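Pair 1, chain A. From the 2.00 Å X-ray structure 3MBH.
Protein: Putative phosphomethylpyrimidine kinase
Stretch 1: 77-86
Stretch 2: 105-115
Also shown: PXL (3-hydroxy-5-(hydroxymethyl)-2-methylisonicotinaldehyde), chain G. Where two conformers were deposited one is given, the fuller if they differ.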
# COMPACT_ATOMS: atom_id res chain seq x y z
N GLN A 77 16.33 -18.09 22.14
CA GLN A 77 17.28 -18.15 21.05
C GLN A 77 17.17 -16.90 20.18
O GLN A 77 16.07 -16.49 19.81
CB GLN A 77 17.02 -19.38 20.20
CG GLN A 77 17.16 -20.70 20.94
CD GLN A 77 18.57 -21.23 20.89
OE1 GLN A 77 18.79 -22.42 20.66
NE2 GLN A 77 19.55 -20.33 21.05
N PHE A 78 18.31 -16.31 19.85
CA PHE A 78 18.31 -15.13 18.99
C PHE A 78 18.81 -15.43 17.60
O PHE A 78 19.78 -16.14 17.43
CB PHE A 78 19.12 -14.00 19.62
CG PHE A 78 18.59 -13.57 20.96
CD1 PHE A 78 17.37 -12.93 21.05
CD2 PHE A 78 19.28 -13.85 22.12
CE1 PHE A 78 16.87 -12.57 22.28
CE2 PHE A 78 18.80 -13.45 23.36
CZ PHE A 78 17.62 -12.82 23.45
N ASP A 79 18.16 -14.86 16.61
CA ASP A 79 18.59 -14.98 15.21
C ASP A 79 19.66 -13.96 14.92
O ASP A 79 20.46 -14.13 14.00
CB ASP A 79 17.38 -14.80 14.33
CG ASP A 79 16.30 -15.83 14.66
OD1 ASP A 79 16.55 -16.98 14.31
OD2 ASP A 79 15.28 -15.52 15.34
N ALA A 80 19.70 -12.90 15.73
CA ALA A 80 20.73 -11.92 15.58
C ALA A 80 21.00 -11.22 16.88
O ALA A 80 20.15 -11.22 17.74
CB ALA A 80 20.37 -10.92 14.51
N ILE A 81 22.20 -10.66 17.01
CA ILE A 81 22.61 -9.84 18.15
C ILE A 81 23.24 -8.58 17.56
O ILE A 81 24.13 -8.64 16.70
CB ILE A 81 23.65 -10.52 19.08
CG1 ILE A 81 23.08 -11.84 19.61
CG2 ILE A 81 24.09 -9.52 20.23
CD1 ILE A 81 24.02 -12.69 20.42
N TYR A 82 22.72 -7.43 18.03
CA TYR A 82 23.07 -6.14 17.45
C TYR A 82 23.41 -5.23 18.59
O TYR A 82 22.53 -4.86 19.40
CB TYR A 82 21.88 -5.64 16.60
CG TYR A 82 21.85 -4.18 16.20
CD1 TYR A 82 23.01 -3.41 16.14
CD2 TYR A 82 20.66 -3.58 15.82
CE1 TYR A 82 22.95 -2.08 15.83
CE2 TYR A 82 20.60 -2.24 15.48
CZ TYR A 82 21.74 -1.50 15.45
OH TYR A 82 21.72 -0.16 15.13
N THR A 83 24.65 -4.77 18.59
CA THR A 83 25.15 -3.97 19.67
C THR A 83 25.43 -2.56 19.23
O THR A 83 25.79 -2.31 18.07
CB THR A 83 26.47 -4.57 20.29
OG1 THR A 83 27.60 -4.31 19.44
CG2 THR A 83 26.33 -6.03 20.51
N GLY A 84 25.35 -1.63 20.18
CA GLY A 84 25.72 -0.24 19.95
C GLY A 84 26.32 0.42 21.17
O GLY A 84 27.38 -0.04 21.74
N TYR A 85 25.74 1.54 21.56
CA TYR A 85 26.24 2.31 22.68
C TYR A 85 26.25 1.46 23.96
O TYR A 85 25.24 0.97 24.37
CB TYR A 85 25.40 3.58 22.86
CG TYR A 85 25.87 4.57 23.91
CD1 TYR A 85 25.69 4.31 25.27
CD2 TYR A 85 26.54 5.76 23.55
CE1 TYR A 85 26.11 5.19 26.23
CE2 TYR A 85 26.94 6.65 24.52
CZ TYR A 85 26.73 6.34 25.87
OH TYR A 85 27.12 7.21 26.86
N LEU A 86 27.40 1.33 24.59
CA LEU A 86 27.59 0.57 25.82
C LEU A 86 27.82 1.51 27.00
O LEU A 86 28.33 2.61 26.84
CB LEU A 86 28.78 -0.39 25.70
CG LEU A 86 28.71 -1.32 24.50
CD1 LEU A 86 29.96 -2.27 24.42
CD2 LEU A 86 27.43 -2.15 24.47
N PRO A 105 24.96 -21.15 14.54
CA PRO A 105 25.59 -21.23 13.22
C PRO A 105 24.99 -20.28 12.19
O PRO A 105 25.70 -19.74 11.36
CB PRO A 105 25.33 -22.70 12.81
CG PRO A 105 25.13 -23.43 14.10
CD PRO A 105 24.49 -22.45 15.04
N ASP A 106 23.68 -20.05 12.21
CA ASP A 106 23.09 -19.08 11.27
C ASP A 106 23.01 -17.65 11.83
O ASP A 106 22.41 -16.80 11.18
CB ASP A 106 21.67 -19.51 10.80
CG ASP A 106 21.67 -20.83 9.98
OD1 ASP A 106 22.73 -21.23 9.39
OD2 ASP A 106 20.59 -21.50 9.90
N SER A 107 23.58 -17.35 13.01
CA SER A 107 23.43 -15.96 13.58
C SER A 107 24.14 -14.85 12.80
O SER A 107 25.08 -15.06 12.01
CB SER A 107 23.89 -15.85 15.04
OG SER A 107 23.28 -16.79 15.88
N LEU A 108 23.60 -13.66 12.97
CA LEU A 108 24.18 -12.46 12.42
C LEU A 108 24.52 -11.67 13.66
O LEU A 108 23.62 -11.40 14.45
CB LEU A 108 23.11 -11.76 11.59
CG LEU A 108 23.54 -10.44 10.96
CD1 LEU A 108 24.60 -10.67 9.91
CD2 LEU A 108 22.31 -9.76 10.41
N ILE A 109 25.80 -11.41 13.88
CA ILE A 109 26.29 -10.59 14.95
C ILE A 109 26.72 -9.25 14.31
O ILE A 109 27.64 -9.20 13.44
CB ILE A 109 27.48 -11.23 15.74
CG1 ILE A 109 27.15 -12.67 16.18
CG2 ILE A 109 27.89 -10.35 16.90
CD1 ILE A 109 25.75 -12.89 16.92
N VAL A 110 26.02 -8.19 14.73
CA VAL A 110 26.28 -6.85 14.25
C VAL A 110 26.74 -5.97 15.39
O VAL A 110 26.05 -5.87 16.42
CB VAL A 110 25.02 -6.23 13.59
CG1 VAL A 110 25.31 -4.78 13.06
CG2 VAL A 110 24.50 -7.12 12.49
N ALA A 111 27.89 -5.30 15.21
CA ALA A 111 28.34 -4.37 16.21
C ALA A 111 28.56 -3.03 15.52
O ALA A 111 29.41 -2.91 14.61
CB ALA A 111 29.64 -4.83 16.91
N ASP A 112 27.79 -2.04 15.96
CA ASP A 112 28.09 -0.68 15.66
C ASP A 112 29.08 -0.22 16.75
O ASP A 112 28.74 -0.19 17.92
CB ASP A 112 26.78 0.16 15.63
CG ASP A 112 27.02 1.63 15.28
OD1 ASP A 112 28.21 2.08 15.25
OD2 ASP A 112 26.00 2.36 15.05
N PRO A 113 30.34 0.08 16.38
CA PRO A 113 31.32 0.43 17.38
C PRO A 113 31.17 1.89 17.87
O PRO A 113 32.04 2.72 17.59
CB PRO A 113 32.66 0.19 16.65
CG PRO A 113 32.35 0.58 15.26
CD PRO A 113 30.88 0.20 15.02
N VAL A 114 30.09 2.15 18.60
CA VAL A 114 29.68 3.50 19.01
C VAL A 114 30.72 4.10 19.98
O VAL A 114 30.85 3.67 21.14
CB VAL A 114 28.25 3.49 19.61
CG1 VAL A 114 27.79 4.94 20.08
CG2 VAL A 114 27.21 2.89 18.60
N LEU A 115 31.48 5.09 19.49
CA LEU A 115 32.54 5.74 20.28
C LEU A 115 32.59 7.26 20.18
O LEU A 115 32.99 7.94 21.14
CB LEU A 115 33.90 5.21 19.87
CG LEU A 115 34.22 3.73 20.10
CD1 LEU A 115 35.43 3.38 19.26
CD2 LEU A 115 34.38 3.44 21.64
OP4 PXL G . 24.58 5.59 18.69
C5A PXL G . 24.63 6.97 19.01
C5 PXL G . 24.28 7.14 20.49
C6 PXL G . 23.65 6.20 21.28
N1 PXL G . 23.40 6.41 22.57
C2 PXL G . 23.67 7.53 23.27
C3 PXL G . 24.33 8.62 22.53
C4 PXL G . 24.66 8.38 21.11
C4A PXL G . 25.26 9.38 20.22
O4A PXL G . 25.23 10.48 20.69
O3 PXL G . 24.71 9.78 23.08
C2A PXL G . 23.24 7.56 24.72
O HOH W 1 22.31 -15.27 17.91
O HOH W 2 23.79 1.33 16.16
O HOH W 3 28.78 -1.93 20.17
O HOH W 4 29.80 2.03 23.07

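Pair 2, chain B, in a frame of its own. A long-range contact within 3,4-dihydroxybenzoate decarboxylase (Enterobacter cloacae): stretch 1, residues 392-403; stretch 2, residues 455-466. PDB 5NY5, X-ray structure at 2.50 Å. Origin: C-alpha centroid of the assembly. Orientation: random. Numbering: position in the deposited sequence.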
# COMPACT_ATOMS: atom_id res chain seq x y z
N TYR B 392 6.71 5.87 25.69
CA TYR B 392 7.97 6.54 25.41
C TYR B 392 7.90 7.09 23.98
O TYR B 392 8.22 6.39 23.02
CB TYR B 392 9.15 5.58 25.59
CG TYR B 392 10.46 6.27 25.85
CD1 TYR B 392 10.81 6.68 27.13
CD2 TYR B 392 11.36 6.50 24.82
CE1 TYR B 392 12.01 7.31 27.38
CE2 TYR B 392 12.57 7.14 25.06
CZ TYR B 392 12.89 7.54 26.33
OH TYR B 392 14.09 8.17 26.57
N SER B 393 7.47 8.34 23.86
CA SER B 393 7.19 8.91 22.55
C SER B 393 8.44 9.10 21.70
O SER B 393 8.33 9.27 20.49
CB SER B 393 6.46 10.25 22.70
OG SER B 393 7.25 11.19 23.39
N GLU B 394 9.62 9.06 22.31
CA GLU B 394 10.85 9.19 21.54
C GLU B 394 11.30 7.87 20.92
O GLU B 394 12.32 7.84 20.22
CB GLU B 394 11.96 9.77 22.41
CG GLU B 394 11.77 11.26 22.68
CD GLU B 394 12.61 11.76 23.84
OE1 GLU B 394 13.13 10.92 24.60
OE2 GLU B 394 12.74 12.99 23.98
N LEU B 395 10.57 6.78 21.17
CA LEU B 395 10.82 5.54 20.46
C LEU B 395 10.48 5.70 18.98
O LEU B 395 9.58 6.45 18.60
CB LEU B 395 9.98 4.41 21.05
CG LEU B 395 10.56 3.69 22.27
CD1 LEU B 395 9.46 2.92 22.98
CD2 LEU B 395 11.66 2.75 21.82
N LYS B 396 11.21 4.98 18.14
CA LYS B 396 10.98 4.98 16.70
C LYS B 396 10.49 3.64 16.19
O LYS B 396 9.49 3.57 15.47
CB LYS B 396 12.25 5.40 15.95
CG LYS B 396 12.06 5.56 14.46
CD LYS B 396 13.31 6.11 13.82
CE LYS B 396 13.17 6.23 12.31
NZ LYS B 396 14.44 6.65 11.69
N ASN B 397 11.17 2.55 16.54
CA ASN B 397 10.81 1.23 16.05
C ASN B 397 10.64 0.27 17.21
O ASN B 397 11.27 0.41 18.26
CB ASN B 397 11.85 0.69 15.07
CG ASN B 397 11.95 1.51 13.81
OD1 ASN B 397 10.94 1.98 13.29
ND2 ASN B 397 13.16 1.71 13.31
N ILE B 398 9.76 -0.72 17.01
CA ILE B 398 9.52 -1.78 17.98
C ILE B 398 9.71 -3.11 17.27
O ILE B 398 9.27 -3.28 16.12
CB ILE B 398 8.10 -1.69 18.58
CG1 ILE B 398 7.90 -0.36 19.30
CG2 ILE B 398 7.85 -2.86 19.52
CD1 ILE B 398 8.83 -0.16 20.47
N ILE B 399 10.36 -4.05 17.94
CA ILE B 399 10.46 -5.43 17.47
C ILE B 399 9.85 -6.33 18.53
O ILE B 399 10.22 -6.24 19.71
CB ILE B 399 11.91 -5.83 17.16
CG1 ILE B 399 12.45 -4.98 16.01
CG2 ILE B 399 11.98 -7.30 16.80
CD1 ILE B 399 13.89 -5.22 15.69
N LEU B 400 8.90 -7.16 18.12
CA LEU B 400 8.24 -8.11 19.00
C LEU B 400 8.80 -9.51 18.76
O LEU B 400 8.84 -9.97 17.62
CB LEU B 400 6.73 -8.12 18.75
CG LEU B 400 5.98 -6.79 18.83
CD1 LEU B 400 4.65 -6.89 18.11
CD2 LEU B 400 5.76 -6.39 20.28
N VAL B 401 9.24 -10.17 19.83
CA VAL B 401 9.75 -11.53 19.75
C VAL B 401 9.14 -12.35 20.88
O VAL B 401 8.58 -11.81 21.84
CB VAL B 401 11.29 -11.59 19.83
CG1 VAL B 401 11.91 -10.83 18.67
CG2 VAL B 401 11.77 -11.02 21.14
N ASP B 402 9.26 -13.67 20.77
CA ASP B 402 8.71 -14.60 21.75
C ASP B 402 9.71 -14.86 22.87
O ASP B 402 10.84 -14.35 22.87
CB ASP B 402 8.30 -15.91 21.08
CG ASP B 402 7.19 -15.72 20.07
OD1 ASP B 402 6.06 -15.38 20.48
OD2 ASP B 402 7.45 -15.92 18.86
N GLU B 403 9.29 -15.66 23.85
CA GLU B 403 10.10 -15.89 25.04
C GLU B 403 11.32 -16.76 24.79
O GLU B 403 12.20 -16.83 25.66
CB GLU B 403 9.24 -16.50 26.15
CG GLU B 403 8.77 -17.93 25.88
CD GLU B 403 7.54 -17.99 24.99
OE1 GLU B 403 7.33 -17.06 24.19
OE2 GLU B 403 6.77 -18.97 25.09
N ILE B 455 9.92 14.59 13.30
CA ILE B 455 8.78 13.74 13.02
C ILE B 455 9.26 12.55 12.20
O ILE B 455 10.18 12.67 11.38
CB ILE B 455 7.67 14.51 12.27
CG1 ILE B 455 7.32 15.79 13.03
CG2 ILE B 455 6.43 13.65 12.10
CD1 ILE B 455 6.30 16.65 12.35
N SER B 456 8.65 11.40 12.43
CA SER B 456 9.14 10.16 11.84
C SER B 456 7.98 9.26 11.46
O SER B 456 6.85 9.42 11.92
CB SER B 456 10.07 9.42 12.81
OG SER B 456 10.47 8.18 12.28
N CYS B 457 8.29 8.29 10.61
CA CYS B 457 7.48 7.09 10.48
C CYS B 457 7.98 6.09 11.51
O CYS B 457 9.18 5.88 11.64
CB CYS B 457 7.58 6.51 9.07
SG CYS B 457 6.68 4.98 8.82
N LYS B 458 7.05 5.52 12.27
CA LYS B 458 7.39 4.55 13.30
C LYS B 458 6.89 3.18 12.87
O LYS B 458 5.78 3.05 12.36
CB LYS B 458 6.78 4.96 14.64
CG LYS B 458 7.15 6.38 15.04
CD LYS B 458 6.90 6.66 16.51
CE LYS B 458 7.43 8.03 16.90
NZ LYS B 458 7.38 8.24 18.38
N THR B 459 7.73 2.17 13.05
CA THR B 459 7.49 0.86 12.46
C THR B 459 7.45 -0.20 13.55
O THR B 459 8.31 -0.23 14.44
CB THR B 459 8.57 0.52 11.43
OG1 THR B 459 8.68 1.59 10.48
CG2 THR B 459 8.21 -0.75 10.69
N ILE B 460 6.46 -1.08 13.47
CA ILE B 460 6.32 -2.21 14.37
C ILE B 460 6.65 -3.47 13.58
O ILE B 460 5.92 -3.84 12.65
CB ILE B 460 4.91 -2.29 14.98
CG1 ILE B 460 4.59 -1.00 15.73
CG2 ILE B 460 4.80 -3.49 15.90
CD1 ILE B 460 3.16 -0.93 16.27
N PHE B 461 7.75 -4.12 13.93
CA PHE B 461 8.12 -5.41 13.35
C PHE B 461 7.60 -6.51 14.26
O PHE B 461 8.10 -6.69 15.37
CB PHE B 461 9.64 -5.52 13.18
CG PHE B 461 10.23 -4.51 12.24
CD1 PHE B 461 10.44 -4.82 10.91
CD2 PHE B 461 10.60 -3.26 12.70
CE1 PHE B 461 10.99 -3.89 10.05
CE2 PHE B 461 11.15 -2.33 11.84
CZ PHE B 461 11.35 -2.65 10.51
N ASP B 462 6.58 -7.23 13.80
CA ASP B 462 6.01 -8.33 14.58
C ASP B 462 6.71 -9.62 14.18
O ASP B 462 6.37 -10.23 13.16
CB ASP B 462 4.50 -8.42 14.36
CG ASP B 462 3.88 -9.58 15.12
OD1 ASP B 462 2.77 -10.00 14.73
OD2 ASP B 462 4.49 -10.07 16.09
N CYS B 463 7.68 -10.04 14.98
CA CYS B 463 8.42 -11.27 14.75
C CYS B 463 7.99 -12.38 15.69
O CYS B 463 8.77 -13.31 15.92
CB CYS B 463 9.92 -11.02 14.87
SG CYS B 463 10.49 -9.71 13.81
N THR B 464 6.79 -12.30 16.23
CA THR B 464 6.25 -13.36 17.07
C THR B 464 5.55 -14.39 16.20
O THR B 464 4.97 -14.06 15.16
CB THR B 464 5.28 -12.81 18.12
OG1 THR B 464 4.09 -12.34 17.48
CG2 THR B 464 5.92 -11.66 18.87
N VAL B 465 5.62 -15.64 16.62
CA VAL B 465 4.96 -16.72 15.88
C VAL B 465 3.45 -16.59 16.06
O VAL B 465 2.98 -16.45 17.20
CB VAL B 465 5.46 -18.08 16.37
CG1 VAL B 465 4.80 -19.20 15.59
CG2 VAL B 465 6.96 -18.15 16.27
N PRO B 466 2.67 -16.60 14.98
CA PRO B 466 1.21 -16.60 15.14
C PRO B 466 0.77 -17.76 16.01
O PRO B 466 1.31 -18.87 15.92
CB PRO B 466 0.71 -16.75 13.70
CG PRO B 466 1.81 -16.22 12.86
CD PRO B 466 3.08 -16.58 13.57
O HOH W 5 9.99 3.67 10.39
O HOH W 6 9.60 -14.89 18.13

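Both pairs set two parallel strands side by side, with strand axes 4.6 Å apart in pair 1 and 4.7 Å in pair 2, and N-to-C directions that differ by 4° and 9°. The central backbones superpose to 0.6 Å. Four bridges carry the register: A:Ala80 with A:Leu108 through A:Thr83 with A:Ala111 matches B:Asn397 with B:Thr459 through B:Leu400 with B:Asp462.

The hydrogen-bond ladder follows the same rule in both. Alternate residues of the first strand, A:Ile81 and A:Thr83 or B:Ile398 and B:Leu400, use both N and O, each bracketing a residue across the gap. A:Ile81 N donates to A:Leu108 O at 3.0 Å and A:Ile81 O accepts from A:Val110 N at 2.8 Å; B:Ile398 N to B:Thr459 O and B:Phe461 N to B:Ile398 O repeat these lengths. Each ladder begins weakly, at 3.3 Å from A:Leu108 N to A:Asp79 O and from B:Thr459 N to B:Lys396 O. In pair 2 the same N-H is shared: B:Asn397 OD1 also accepts from B:Thr459 N, at 3.2 Å, so the donor is split between a backbone and a side-chain oxygen. A:Ala80 at that position offers only a methyl, with its CB 4.1 Å from A:Leu108 CB.

Side chains alternate between the faces. On the face of A:Tyr82 and A:Val110, a large ring on the first strand meets a small branched partner, A:Tyr82 CD1 lying 4.1 Å from A:Val110 CG1. Pair 2 exchanges the sizes: B:Ile399 faces B:Phe461, with B:Ile399 CG1 4.0 Å from B:Phe461 CB. On the other face, isoleucine matches isoleucine twice, A:Ile81 with B:Ile398 and A:Ile109 with B:Ile460, but the contacts differ. A:Ile109 CD1 reaches to 3.8 Å from A:Ile81 CB, whereas B:Ile460 CG2 meets B:Leu400 CD1 at 4.1 Å. Farther along this face, A:Thr83 OG1 sits 3.3 Å from the methyl CB of A:Ala111, while the longer B:Leu400 extends CD1 to 3.8 Å from B:Asp462 OD2.

The N-terminal ends are bridged differently. Where pair 1 has A:Ser107, a water bridges A:Ser107 OG and A:Phe78 O, at 2.7 Å from each. Pair 2 has B:Lys458 there, long enough to reach back so that its NZ donates to B:Leu395 O at 2.8 Å.

At the C-terminal end, A:Asp112 N to A:Thr83 O (2.9 Å) matches B:Cys463 N to B:Leu400 O (2.9 Å), and then the solutions part. At A:Gly84, which has no side chain, A:Val114 CG2 comes within 3.7 Å of the backbone C. A:Tyr85 CD2 packs 3.8 Å from A:Val114 CG1, which lies at the edge of the ring, and one ring face carries the pyridoxal-type ligand PXL. Pair 2 places B:Asp402 at the A:Tyr85 position and adds a direct polar link: B:Val465 N donates to B:Asp402 OD2 at 2.9 Å, and a water joins that carboxylate to B:Cys463 O; in pair 1 a water likewise donates to A:Asp112 O, the matching carbonyl.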